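Local coordinates for AxyAgu115A (Amphibacillus xylanus NBRC 15112, PDB 6NPS), which is a family GH115 alpha-glucuronidase that probably hydrolyses the bonds attaching glucuronic acid side groups to xylan, working alongside alpha-arabinofuranosidases, at residues Y23-A28 against H72-D77. The protein carries 3 engineered substitutions. Sequence-based numbering, arbitrary orientation.
Sequences YQEEEA and HSPLLD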
loop_
_atom_site.group_PDB
_atom_site.type_symbol
_atom_site.label_atom_id
_atom_site.label_comp_id
_atom_site.label_asym_id
_atom_site.label_seq_id
_atom_site.Cartn_x
_atom_site.Cartn_y
_atom_site.Cartn_z
ATOM N N TYR A 23 68.548 -19.726 -9.274
ATOM C CA TYR A 23 69.208 -20.686 -10.140
ATOM C C TYR A 23 68.158 -21.307 -11.047
ATOM O O TYR A 23 67.043 -21.593 -10.602
ATOM C CB TYR A 23 69.899 -21.752 -9.306
ATOM C CG TYR A 23 70.573 -22.830 -10.143
ATOM C CD1 TYR A 23 71.557 -22.505 -11.064
ATOM C CD2 TYR A 23 70.198 -24.160 -10.020
ATOM C CE1 TYR A 23 72.177 -23.486 -11.847
ATOM C CE2 TYR A 23 70.832 -25.167 -10.795
ATOM C CZ TYR A 23 71.806 -24.814 -11.703
ATOM O OH TYR A 23 72.404 -25.802 -12.452
ATOM N N GLN A 24 68.491 -21.494 -12.323
ATOM C CA GLN A 24 67.516 -21.972 -13.294
ATOM C C GLN A 24 68.024 -23.259 -13.942
ATOM O O GLN A 24 69.189 -23.329 -14.365
ATOM C CB GLN A 24 67.270 -20.902 -14.361
ATOM C CG GLN A 24 65.891 -20.921 -14.982
ATOM C CD GLN A 24 65.606 -19.648 -15.778
ATOM O OE1 GLN A 24 66.085 -19.495 -16.906
ATOM N NE2 GLN A 24 64.841 -18.726 -15.187
ATOM N N GLU A 25 67.170 -24.277 -14.015
ATOM C CA GLU A 25 67.567 -25.540 -14.625
ATOM C C GLU A 25 66.791 -25.766 -15.915
ATOM O O GLU A 25 65.578 -25.531 -15.976
ATOM C CB GLU A 25 67.347 -26.729 -13.677
ATOM C CG GLU A 25 68.318 -26.793 -12.510
ATOM C CD GLU A 25 68.087 -28.015 -11.610
ATOM O OE1 GLU A 25 69.009 -28.862 -11.486
ATOM O OE2 GLU A 25 66.982 -28.115 -11.019
ATOM N N GLU A 26 67.515 -26.213 -16.941
ATOM C CA GLU A 26 66.900 -26.695 -18.172
ATOM C C GLU A 26 65.822 -27.753 -17.931
ATOM O O GLU A 26 64.808 -27.759 -18.635
ATOM C CB GLU A 26 68.007 -27.273 -19.070
ATOM C CG GLU A 26 67.758 -27.109 -20.540
ATOM C CD GLU A 26 67.084 -28.320 -21.180
ATOM O OE1 GLU A 26 66.874 -28.269 -22.408
ATOM O OE2 GLU A 26 66.750 -29.304 -20.476
ATOM N N GLU A 27 66.004 -28.621 -16.934
ATOM C CA GLU A 27 65.087 -29.722 -16.686
ATOM C C GLU A 27 63.810 -29.289 -15.984
ATOM O O GLU A 27 62.879 -30.097 -15.885
ATOM C CB GLU A 27 65.776 -30.803 -15.851
ATOM C CG GLU A 27 67.005 -31.396 -16.501
ATOM C CD GLU A 27 68.275 -30.584 -16.242
ATOM O OE1 GLU A 27 68.246 -29.647 -15.409
ATOM O OE2 GLU A 27 69.316 -30.890 -16.873
ATOM N N ALA A 28 63.746 -28.051 -15.498
ATOM C CA ALA A 28 62.577 -27.584 -14.770
ATOM C C ALA A 28 61.348 -27.561 -15.673
ATOM O O ALA A 28 61.454 -27.362 -16.885
ATOM C CB ALA A 28 62.831 -26.180 -14.212
ATOM N N HIS A 72 62.739 -33.792 -11.520
ATOM C CA HIS A 72 62.956 -32.859 -12.618
ATOM C C HIS A 72 64.063 -31.881 -12.260
ATOM O O HIS A 72 64.044 -30.719 -12.693
ATOM C CB HIS A 72 61.683 -32.079 -12.951
ATOM C CG HIS A 72 60.552 -32.923 -13.438
ATOM N ND1 HIS A 72 60.549 -33.521 -14.680
ATOM C CD2 HIS A 72 59.374 -33.248 -12.859
ATOM C CE1 HIS A 72 59.421 -34.191 -14.837
ATOM N NE2 HIS A 72 58.685 -34.028 -13.752
ATOM N N SER A 73 64.986 -32.293 -11.415
ATOM C CA SER A 73 66.006 -31.370 -10.929
ATOM C C SER A 73 67.222 -32.183 -10.578
ATOM O O SER A 73 67.229 -32.893 -9.559
ATOM C CB SER A 73 65.534 -30.565 -9.720
ATOM O OG SER A 73 66.671 -30.063 -9.033
ATOM N N PRO A 74 68.259 -32.159 -11.417
ATOM C CA PRO A 74 69.503 -32.829 -11.015
ATOM C C PRO A 74 70.096 -32.235 -9.744
ATOM O O PRO A 74 70.652 -32.983 -8.921
ATOM C CB PRO A 74 70.417 -32.649 -12.234
ATOM C CG PRO A 74 69.712 -31.670 -13.136
ATOM C CD PRO A 74 68.266 -31.756 -12.833
ATOM N N LEU A 75 69.963 -30.906 -9.547
ATOM C CA LEU A 75 70.505 -30.261 -8.349
ATOM C C LEU A 75 69.862 -30.821 -7.087
ATOM O O LEU A 75 70.549 -31.111 -6.098
ATOM C CB LEU A 75 70.293 -28.736 -8.404
ATOM C CG LEU A 75 70.995 -27.912 -7.292
ATOM C CD1 LEU A 75 72.376 -28.424 -6.899
ATOM C CD2 LEU A 75 71.055 -26.416 -7.602
ATOM N N LEU A 76 68.528 -30.933 -7.088
ATOM C CA LEU A 76 67.840 -31.515 -5.943
ATOM C C LEU A 76 68.354 -32.903 -5.629
ATOM O O LEU A 76 68.530 -33.253 -4.458
ATOM C CB LEU A 76 66.347 -31.574 -6.195
ATOM C CG LEU A 76 65.717 -30.209 -5.964
ATOM C CD1 LEU A 76 64.229 -30.372 -6.079
ATOM C CD2 LEU A 76 66.130 -29.644 -4.604
ATOM N N ASP A 77 68.609 -33.708 -6.665
ATOM C CA ASP A 77 69.170 -35.032 -6.444
ATOM C C ASP A 77 70.569 -34.947 -5.850
ATOM O O ASP A 77 70.922 -35.743 -4.971
ATOM C CB ASP A 77 69.177 -35.816 -7.751
ATOM C CG ASP A 77 67.785 -36.275 -8.151
ATOM O OD1 ASP A 77 67.056 -36.775 -7.262
ATOM O OD2 ASP A 77 67.418 -36.152 -9.343
HETATM O O HOH W 1 61.877 -32.592 -16.799
#
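A serine N-cap, supplemented by a carboxylate from a loop distant in sequence, begins the short helix 74-81, and the pairing illustrates how the amide groups of a helix's first turn are satisfied. Ser73, its OG anti to the backbone N, accepts from Leu76 N at 2.8 Å from OG, a nearly straight capping bond. The same hydroxyl donates to Glu25, with OG 2.8 Å from OE2. The other carboxylate oxygen takes the amide one residue earlier: Leu75 N lies 3.0 Å from Glu25 OE1, with an N-H...O angle of 162°. Each acceptor uses its syn lone pair, on the side of the other oxygen, and the two bonds together fix the rotation of the buried carboxylate. Glu25 reaches this position because its chain runs extended beyond CG (chi2 -178°), and a negative group at the helix N-terminus is probably favoured by the helix dipole. An alanine in place of Glu25 would remove both carboxylate bonds and would probably leave Leu75 N and the Ser73 hydroxyl without these buried partners, loosening the loop from the helix start.

The glutamate springs from a type I turn, Glu25 to Ala28, closed by Ala28 N donating to Glu25 O; the loop joins strand 20-23 to helix 30-47. Alongside the carboxylate, Leu75 CD2 meets the Tyr23 ring obliquely, 3.4 Å from CD2 of that ring, and both side chains also rest on Leu66 of strand 64-69. The tyrosine hydroxyl is hydrogen-bonded to Arg57 NH1. On the exposed flank, Glu27 bends at chi2 (85°) and crosses the proline ring, placing OE1 3.3 Å from Pro74 CD. Nearby, one water bridges the segments, donating to Glu27 O at 2.8 Å and lying 2.7 Å from His72 ND1.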